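Local structure of glutathione S-transferase, N-terminal domain protein (Pseudomonas putida, 4NAX) at residues P187-L192 with R212-F217. The protein probably acts as a glutathione transferase of the GST superfamily and binds one oxidized glutathione disulfide per subunit. Numbering follows the deposited sequence.
Sequences PWVRNL and RVLANF. With GDS (oxidized glutathione disulfide), chain C.
Pro187 sits inside helix 180-193, and its ring packs against the Phe217 ring of helix 208-219 at a kink in the first helix. The two helices belong to the all-helical C-terminal domain of the glutathione transferase fold. Their short segments are steeply crossed, with N-to-C directions 106° apart and axes 10.4 Å from each other at closest approach. The contact is small, buried and apolar. Pro187 CD lies 3.8 Å from Phe217 CZ, and CG of the same proline meets CZ and CE2 of the ring. The proline ring and the phenylalanine side chain run roughly perpendicular. Phe217 reaches across because its CG is anti to the backbone N (chi1 -179°). Val32 and Ile36 of helix 31-41 also touch Pro187, and Ile36 touches Phe217. The pair therefore lies where the thioredoxin-like N-terminal domain meets the helical one. One turn earlier on helix 208-219, Leu214 faces Val189 and Arg190. Val189 CG1 packs against Leu214 CD2 at 4.0 Å, the two side chains lying alongside and pointing opposite ways. The Leu214 CD1 branch lies near the backbone N of Arg190. The guanidinium of Arg190 turns from the contact, and its NE forms a salt bridge with Glu194 OE2.

Trp188 takes no part in this packing and belongs to the glutathione disulfide pocket. Its NE1 is hydrogen-bonded to Asn30 OD1, which ties the ring to the N-terminal domain. With an alanine in its place, Asn30 OD1 would probably be left without this donor, and the ligand would lose the indole wall beside its carboxylate oxygen OE4. Carbon C2 of the ligand lies in plane at the indole edge. Trp188 CZ2 is 3.4 Å from GDS OE4.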
loop_
_atom_site.group_PDB
_atom_site.type_symbol
_atom_site.label_atom_id
_atom_site.label_comp_id
_atom_site.label_asym_id
_atom_site.label_seq_id
_atom_site.Cartn_x
_atom_site.Cartn_y
_atom_site.Cartn_z
ATOM N N PRO A 187 10.699 7.869 6.573
ATOM C CA PRO A 187 10.105 8.122 7.903
ATOM C C PRO A 187 9.849 6.853 8.680
ATOM O O PRO A 187 9.874 6.861 9.928
ATOM C CB PRO A 187 8.800 8.859 7.580
ATOM C CG PRO A 187 9.098 9.546 6.259
ATOM C CD PRO A 187 9.887 8.489 5.506
ATOM N N TRP A 188 9.545 5.766 7.973
ATOM C CA TRP A 188 9.334 4.482 8.642
ATOM C C TRP A 188 10.637 3.858 9.139
ATOM O O TRP A 188 10.665 3.262 10.213
ATOM C CB TRP A 188 8.562 3.520 7.739
ATOM C CG TRP A 188 7.096 3.549 8.026
ATOM C CD1 TRP A 188 6.090 4.067 7.261
ATOM C CD2 TRP A 188 6.485 3.027 9.202
ATOM N NE1 TRP A 188 4.873 3.863 7.893
ATOM C CE2 TRP A 188 5.100 3.217 9.083
ATOM C CE3 TRP A 188 6.988 2.408 10.352
ATOM C CZ2 TRP A 188 4.211 2.798 10.051
ATOM C CZ3 TRP A 188 6.109 2.015 11.324
ATOM C CH2 TRP A 188 4.723 2.198 11.168
ATOM N N VAL A 189 11.699 3.960 8.342
ATOM C CA VAL A 189 13.002 3.504 8.801
ATOM C C VAL A 189 13.395 4.277 10.075
ATOM O O VAL A 189 13.819 3.679 11.083
ATOM C CB VAL A 189 14.075 3.632 7.703
ATOM C CG1 VAL A 189 15.428 3.182 8.232
ATOM C CG2 VAL A 189 13.731 2.835 6.442
ATOM N N ARG A 190 13.237 5.603 10.037
ATOM C CA ARG A 190 13.495 6.419 11.228
ATOM C C ARG A 190 12.670 5.936 12.426
ATOM O O ARG A 190 13.192 5.783 13.537
ATOM C CB ARG A 190 13.177 7.882 10.950
ATOM C CG ARG A 190 13.297 8.772 12.175
ATOM C CD ARG A 190 12.941 10.211 11.872
ATOM N NE ARG A 190 12.907 11.037 13.068
ATOM C CZ ARG A 190 11.809 11.362 13.751
ATOM N NH1 ARG A 190 10.601 10.977 13.367
ATOM N NH2 ARG A 190 11.924 12.109 14.829
ATOM N N ASN A 191 11.381 5.705 12.218
ATOM C CA ASN A 191 10.524 5.316 13.324
ATOM C C ASN A 191 10.956 3.996 13.958
ATOM O O ASN A 191 10.903 3.841 15.183
ATOM C CB ASN A 191 9.068 5.219 12.873
ATOM C CG ASN A 191 8.103 5.522 13.991
ATOM O OD1 ASN A 191 8.212 6.558 14.631
ATOM N ND2 ASN A 191 7.150 4.641 14.211
ATOM N N LEU A 192 11.378 3.053 13.114
ATOM C CA LEU A 192 11.810 1.757 13.575
ATOM C C LEU A 192 13.021 1.877 14.495
ATOM O O LEU A 192 13.087 1.210 15.540
ATOM C CB LEU A 192 12.114 0.861 12.381
ATOM C CG LEU A 192 12.574 -0.562 12.660
ATOM C CD1 LEU A 192 11.464 -1.375 13.281
ATOM C CD2 LEU A 192 13.048 -1.199 11.366
ATOM N N ARG A 212 23.080 5.285 5.101
ATOM C CA ARG A 212 23.560 6.403 4.306
ATOM C C ARG A 212 22.412 7.233 3.741
ATOM O O ARG A 212 22.414 8.465 3.835
ATOM C CB ARG A 212 24.450 5.898 3.175
ATOM C CG ARG A 212 24.818 6.934 2.129
ATOM C CD ARG A 212 25.776 6.351 1.097
ATOM N NE ARG A 212 25.163 5.215 0.399
ATOM C CZ ARG A 212 24.306 5.320 -0.613
ATOM N NH1 ARG A 212 23.959 6.504 -1.096
ATOM N NH2 ARG A 212 23.772 4.232 -1.141
ATOM N N VAL A 213 21.442 6.563 3.134
ATOM C CA VAL A 213 20.341 7.276 2.486
ATOM C C VAL A 213 19.396 7.898 3.537
ATOM O O VAL A 213 18.927 9.028 3.360
ATOM C CB VAL A 213 19.624 6.373 1.471
ATOM C CG1 VAL A 213 18.450 7.106 0.848
ATOM C CG2 VAL A 213 20.612 5.956 0.389
ATOM N N LEU A 214 19.163 7.193 4.642
ATOM C CA LEU A 214 18.394 7.766 5.739
ATOM C C LEU A 214 19.024 9.060 6.243
ATOM O O LEU A 214 18.343 10.071 6.444
ATOM C CB LEU A 214 18.253 6.778 6.886
ATOM C CG LEU A 214 17.554 7.326 8.132
ATOM C CD1 LEU A 214 16.102 7.692 7.827
ATOM C CD2 LEU A 214 17.615 6.308 9.268
ATOM N N ALA A 215 20.336 9.040 6.456
ATOM C CA ALA A 215 21.020 10.263 6.902
ATOM C C ALA A 215 20.846 11.397 5.882
ATOM O O ALA A 215 20.570 12.540 6.253
ATOM C CB ALA A 215 22.491 10.004 7.178
ATOM N N ASN A 216 20.981 11.086 4.596
ATOM C CA ASN A 216 20.808 12.102 3.571
ATOM C C ASN A 216 19.366 12.682 3.602
ATOM O O ASN A 216 19.145 13.886 3.471
ATOM C CB ASN A 216 21.043 11.536 2.166
ATOM C CG ASN A 216 22.463 11.078 1.905
ATOM O OD1 ASN A 216 22.696 10.347 0.916
ATOM N ND2 ASN A 216 23.413 11.498 2.723
ATOM N N PHE A 217 18.387 11.803 3.759
ATOM C CA PHE A 217 16.984 12.179 3.831
ATOM C C PHE A 217 16.751 13.150 4.996
ATOM O O PHE A 217 16.131 14.212 4.834
ATOM C CB PHE A 217 16.157 10.915 4.028
ATOM C CG PHE A 217 14.663 11.145 4.087
ATOM C CD1 PHE A 217 13.932 11.380 2.933
ATOM C CD2 PHE A 217 13.988 11.088 5.287
ATOM C CE1 PHE A 217 12.558 11.547 2.985
ATOM C CE2 PHE A 217 12.620 11.237 5.351
ATOM C CZ PHE A 217 11.891 11.455 4.192
HETATM N N1 GDS C . -4.412 0.512 15.700
HETATM C CA1 GDS C . -2.953 0.579 15.643
HETATM C C1 GDS C . -2.329 -0.632 16.299
HETATM O OE1 GDS C . -1.156 -0.931 15.975
HETATM O OE2 GDS C . -2.972 -1.302 17.138
HETATM C CB1 GDS C . -2.478 1.855 16.350
HETATM C CG1 GDS C . -1.037 2.265 16.018
HETATM C CD1 GDS C . -0.895 2.664 14.571
HETATM O O1 GDS C . -1.843 3.111 13.952
HETATM N N2 GDS C . 0.309 2.478 14.044
HETATM C CA2 GDS C . 0.650 2.871 12.692
HETATM C C2 GDS C . 1.008 1.675 11.852
HETATM O O2 GDS C . 1.653 0.744 12.322
HETATM C CB2 GDS C . 1.834 3.839 12.712
HETATM S SG2 GDS C . 1.486 5.445 13.419
HETATM N N3 GDS C . 0.631 1.709 10.576
HETATM C CA3 GDS C . 0.898 0.616 9.657
HETATM C C3 GDS C . 1.105 1.043 8.220
HETATM O OE3 GDS C . 0.877 0.179 7.348
HETATM O OE4 GDS C . 1.550 2.177 8.010
HETATM N N4 GDS C . -4.031 5.168 13.649
HETATM C CA4 GDS C . -5.246 5.471 14.374
HETATM C C4 GDS C . -5.969 4.250 14.869
HETATM O OE5 GDS C . -7.026 4.403 15.550
HETATM O OE6 GDS C . -5.463 3.125 14.622
HETATM C C5 GDS C . -3.652 5.913 12.618
HETATM O O5 GDS C . -4.327 6.855 12.220
HETATM C CA5 GDS C . -2.325 5.578 11.973
HETATM N N5 GDS C . -2.438 5.666 10.521
HETATM C CB5 GDS C . -1.279 6.565 12.493
HETATM S SG5 GDS C . 0.353 6.387 11.771
HETATM C CA6 GDS C . -2.477 3.934 5.925
HETATM C C6 GDS C . -1.753 5.108 5.339
HETATM O OE7 GDS C . -2.278 6.243 5.451
HETATM O OE8 GDS C . -0.664 4.888 4.760
HETATM N N6 GDS C . -2.207 2.733 5.109
HETATM C CB6 GDS C . -2.033 3.709 7.371
HETATM C CG6 GDS C . -2.424 4.888 8.268
HETATM C CD6 GDS C . -2.167 4.626 9.727
HETATM O O6 GDS C . -1.707 3.551 10.130
#